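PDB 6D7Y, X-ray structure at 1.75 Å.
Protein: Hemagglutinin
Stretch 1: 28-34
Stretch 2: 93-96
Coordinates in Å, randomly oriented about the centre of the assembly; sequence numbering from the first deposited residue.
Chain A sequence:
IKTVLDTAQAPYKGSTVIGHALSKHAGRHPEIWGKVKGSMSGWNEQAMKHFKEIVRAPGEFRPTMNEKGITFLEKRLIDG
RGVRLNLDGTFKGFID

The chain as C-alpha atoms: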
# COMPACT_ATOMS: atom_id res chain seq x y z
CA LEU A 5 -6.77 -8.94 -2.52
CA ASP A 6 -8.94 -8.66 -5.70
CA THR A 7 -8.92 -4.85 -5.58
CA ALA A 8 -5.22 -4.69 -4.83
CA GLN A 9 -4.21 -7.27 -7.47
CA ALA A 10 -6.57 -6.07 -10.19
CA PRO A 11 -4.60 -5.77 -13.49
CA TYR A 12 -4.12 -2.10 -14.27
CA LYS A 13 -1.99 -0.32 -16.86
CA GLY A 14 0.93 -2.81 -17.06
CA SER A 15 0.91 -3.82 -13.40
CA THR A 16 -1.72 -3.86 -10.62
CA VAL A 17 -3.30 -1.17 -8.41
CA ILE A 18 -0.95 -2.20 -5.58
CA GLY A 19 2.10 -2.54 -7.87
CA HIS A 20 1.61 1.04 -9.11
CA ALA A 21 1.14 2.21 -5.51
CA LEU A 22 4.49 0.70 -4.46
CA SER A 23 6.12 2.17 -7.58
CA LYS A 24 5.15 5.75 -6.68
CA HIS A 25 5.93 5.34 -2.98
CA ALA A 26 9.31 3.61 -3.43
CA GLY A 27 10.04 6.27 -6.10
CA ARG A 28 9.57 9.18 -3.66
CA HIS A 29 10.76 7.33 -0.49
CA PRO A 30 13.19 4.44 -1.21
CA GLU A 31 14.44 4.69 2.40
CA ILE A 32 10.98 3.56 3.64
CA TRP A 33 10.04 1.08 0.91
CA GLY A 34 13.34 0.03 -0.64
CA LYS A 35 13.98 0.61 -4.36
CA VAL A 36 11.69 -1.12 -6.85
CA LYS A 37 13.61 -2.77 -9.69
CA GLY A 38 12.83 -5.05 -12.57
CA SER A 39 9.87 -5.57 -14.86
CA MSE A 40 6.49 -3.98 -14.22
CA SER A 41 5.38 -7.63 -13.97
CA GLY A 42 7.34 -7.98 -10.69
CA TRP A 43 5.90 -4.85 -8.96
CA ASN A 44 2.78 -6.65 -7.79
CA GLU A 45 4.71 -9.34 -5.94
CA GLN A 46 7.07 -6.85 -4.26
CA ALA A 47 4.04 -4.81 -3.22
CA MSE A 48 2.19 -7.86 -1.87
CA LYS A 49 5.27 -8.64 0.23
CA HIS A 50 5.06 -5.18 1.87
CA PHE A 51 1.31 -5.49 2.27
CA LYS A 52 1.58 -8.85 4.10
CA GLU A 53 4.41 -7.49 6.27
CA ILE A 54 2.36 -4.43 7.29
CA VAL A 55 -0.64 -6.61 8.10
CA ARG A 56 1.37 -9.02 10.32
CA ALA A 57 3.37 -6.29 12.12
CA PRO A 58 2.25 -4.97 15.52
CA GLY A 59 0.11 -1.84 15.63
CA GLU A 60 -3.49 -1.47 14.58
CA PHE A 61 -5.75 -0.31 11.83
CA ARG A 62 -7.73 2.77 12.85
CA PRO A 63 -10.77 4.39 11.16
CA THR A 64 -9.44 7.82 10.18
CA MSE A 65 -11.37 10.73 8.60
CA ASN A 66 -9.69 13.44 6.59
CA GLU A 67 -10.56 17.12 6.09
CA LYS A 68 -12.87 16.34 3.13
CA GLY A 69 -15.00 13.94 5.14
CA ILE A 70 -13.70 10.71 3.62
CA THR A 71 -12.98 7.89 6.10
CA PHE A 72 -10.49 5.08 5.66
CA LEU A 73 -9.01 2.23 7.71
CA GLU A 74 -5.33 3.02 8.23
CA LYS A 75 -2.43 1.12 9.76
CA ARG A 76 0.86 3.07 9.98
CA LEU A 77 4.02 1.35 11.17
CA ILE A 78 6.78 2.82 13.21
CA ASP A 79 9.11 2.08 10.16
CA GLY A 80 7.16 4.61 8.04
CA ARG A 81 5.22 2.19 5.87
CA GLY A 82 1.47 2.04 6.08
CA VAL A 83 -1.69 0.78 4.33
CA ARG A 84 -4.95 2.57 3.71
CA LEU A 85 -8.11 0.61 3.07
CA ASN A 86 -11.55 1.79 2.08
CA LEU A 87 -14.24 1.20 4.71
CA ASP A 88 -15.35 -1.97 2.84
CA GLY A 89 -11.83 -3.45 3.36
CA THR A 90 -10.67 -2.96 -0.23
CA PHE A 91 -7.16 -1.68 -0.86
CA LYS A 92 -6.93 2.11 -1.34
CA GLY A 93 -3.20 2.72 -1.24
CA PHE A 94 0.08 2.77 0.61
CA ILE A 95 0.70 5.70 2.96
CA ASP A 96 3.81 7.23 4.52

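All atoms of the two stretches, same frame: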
# COMPACT_ATOMS: atom_id res chain seq x y z
N ARG A 28 9.38 7.97 -4.48
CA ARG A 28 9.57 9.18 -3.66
C ARG A 28 10.31 8.90 -2.34
O ARG A 28 11.00 9.78 -1.83
CB ARG A 28 8.22 9.83 -3.32
CG ARG A 28 7.42 10.39 -4.48
CD ARG A 28 7.94 11.70 -5.07
NE ARG A 28 7.98 12.80 -4.10
CZ ARG A 28 9.07 13.26 -3.46
NH1 ARG A 28 8.94 14.26 -2.59
NH2 ARG A 28 10.27 12.75 -3.69
N HIS A 29 10.14 7.70 -1.78
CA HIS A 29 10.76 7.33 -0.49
C HIS A 29 11.41 5.94 -0.46
O HIS A 29 10.95 5.05 0.26
CB HIS A 29 9.71 7.47 0.63
CG HIS A 29 9.35 8.88 0.95
ND1 HIS A 29 10.20 9.72 1.64
CD2 HIS A 29 8.23 9.60 0.71
CE1 HIS A 29 9.62 10.90 1.79
NE2 HIS A 29 8.42 10.85 1.23
N PRO A 30 12.52 5.75 -1.20
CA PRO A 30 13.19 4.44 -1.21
C PRO A 30 13.73 4.03 0.17
O PRO A 30 13.88 2.86 0.43
CB PRO A 30 14.32 4.62 -2.23
CG PRO A 30 14.52 6.11 -2.33
CD PRO A 30 13.18 6.72 -2.10
N GLU A 31 13.97 5.00 1.04
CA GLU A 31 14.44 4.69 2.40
C GLU A 31 13.38 3.95 3.26
O GLU A 31 13.70 3.22 4.21
CB GLU A 31 14.91 5.96 3.12
CG GLU A 31 13.84 6.97 3.54
CD GLU A 31 13.25 7.82 2.43
OE1 GLU A 31 13.56 7.62 1.22
OE2 GLU A 31 12.43 8.71 2.79
N ILE A 32 12.11 4.18 2.94
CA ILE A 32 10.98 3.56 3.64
C ILE A 32 10.58 2.25 2.98
O ILE A 32 10.34 1.24 3.66
CB ILE A 32 9.77 4.54 3.63
CG1 ILE A 32 10.13 5.85 4.35
CG2 ILE A 32 8.53 3.91 4.27
CD1 ILE A 32 9.02 6.87 4.41
N TRP A 33 10.51 2.26 1.65
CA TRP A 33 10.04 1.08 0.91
C TRP A 33 11.10 0.21 0.29
O TRP A 33 10.83 -0.95 -0.00
CB TRP A 33 9.06 1.55 -0.20
CG TRP A 33 7.91 2.35 0.38
CD1 TRP A 33 7.85 3.70 0.56
CD2 TRP A 33 6.73 1.81 0.94
NE1 TRP A 33 6.69 4.03 1.18
CE2 TRP A 33 5.98 2.89 1.43
CE3 TRP A 33 6.23 0.51 1.07
CZ2 TRP A 33 4.74 2.71 2.04
CZ3 TRP A 33 5.00 0.34 1.68
CH2 TRP A 33 4.27 1.43 2.15
N GLY A 34 12.30 0.75 0.10
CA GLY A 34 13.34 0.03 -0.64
C GLY A 34 13.09 0.30 -2.12
O GLY A 34 11.93 0.48 -2.55
N GLY A 93 -4.55 2.36 -0.89
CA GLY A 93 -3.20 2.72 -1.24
C GLY A 93 -2.22 2.53 -0.10
O GLY A 93 -2.58 2.14 1.01
N PHE A 94 -0.95 2.75 -0.42
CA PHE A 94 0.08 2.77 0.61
C PHE A 94 0.13 4.20 1.13
O PHE A 94 -0.24 5.14 0.45
CB PHE A 94 1.44 2.35 0.03
CG PHE A 94 1.54 0.88 -0.29
CD1 PHE A 94 1.41 -0.07 0.71
CD2 PHE A 94 1.88 0.45 -1.56
CE1 PHE A 94 1.52 -1.43 0.44
CE2 PHE A 94 2.01 -0.89 -1.84
CZ PHE A 94 1.84 -1.84 -0.84
N ILE A 95 0.59 4.39 2.36
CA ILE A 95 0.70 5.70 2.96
C ILE A 95 2.01 5.77 3.74
O ILE A 95 2.53 4.75 4.20
CB ILE A 95 -0.49 6.08 3.89
CG1 ILE A 95 -0.73 4.97 4.93
CG2 ILE A 95 -1.77 6.33 3.07
CD1 ILE A 95 -1.87 5.23 5.91
N ASP A 96 2.54 6.97 3.81
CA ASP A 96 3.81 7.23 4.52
C ASP A 96 3.81 8.68 4.96
O ASP A 96 2.73 9.32 4.90
CB ASP A 96 5.04 6.84 3.66
CG ASP A 96 4.98 7.38 2.22
OD1 ASP A 96 4.42 8.48 1.99
OD2 ASP A 96 5.53 6.71 1.31
OXT ASP A 96 4.83 9.25 5.37

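The C-terminal segment 93-96 packs against a short helix, residues 30-33, and the residue before it; the touching residues are at least 61 positions apart in sequence. The contact is small, burying 264 Å² summed over both sides, and most of it passes through a single side chain, that of Trp33.

Gly93, at the start of the segment, lies in a strand that begins earlier in the chain and takes no part in the contact. Its backbone is almost fully extended. Phe94 is the first residue to meet the helix. Its CA-to-CB bond points toward stretch 1, and its ring (chi1 -72°, m) packs against the six-membered ring of Trp33. The closest approach, 3.5 Å between Phe94 CD1 and Trp33 CH2, is a close van der Waals contact. The two ring centroids are 4.8 Å apart and the planes meet at 51°, an oblique arrangement that is neither a stack nor an edge-to-face pair. Trp33 CZ3 lies over one face of the Phe94 ring. Both residues are buried, and their pairing is the main apolar contact.

At Ile95 the side chain turns the other way, as expected from the alternation of an extended chain. Its CA-to-CB bond points away from stretch 1, and its side chain makes no contact there. What Ile95 offers instead is its backbone: the carbonyl O of Ile95 lies 3.7 Å from Trp33 CZ2, at the edge of the indole and near its plane.

The CA-to-CB bond of Asp96, the C-terminal residue, points toward stretch 1, and the residue supplies the polar part of the contact. Trp33 NE1 donates a hydrogen bond to Asp96 OD2, with a distance of 2.9 Å and an N-H...O angle of 161°. The angle, with OD2 near the indole plane, shows the N-H directed nearly straight at the acceptor. The indole is thus held at its nitrogen by a carboxylate while its six-membered ring packs on Phe94; OD2 is also hydrogen-bonded elsewhere in the structure.

Two further residues of stretch 1 touch Asp96. Ile32 CD1 reaches to 4.1 Å from Asp96 CB, and His29 CD2 lies 4.0 Å from Asp96 OD2. One imidazole nitrogen of His29, ND1, donates a hydrogen bond to Glu31 OE2 at 2.7 Å. His29 also occupies the N-cap position of the helix, and its carbonyl O accepts from Ile32 N at 3.0 Å and from Trp33 N at 3.1 Å, linking the backbone of Ile32 and Trp33 to that of His29.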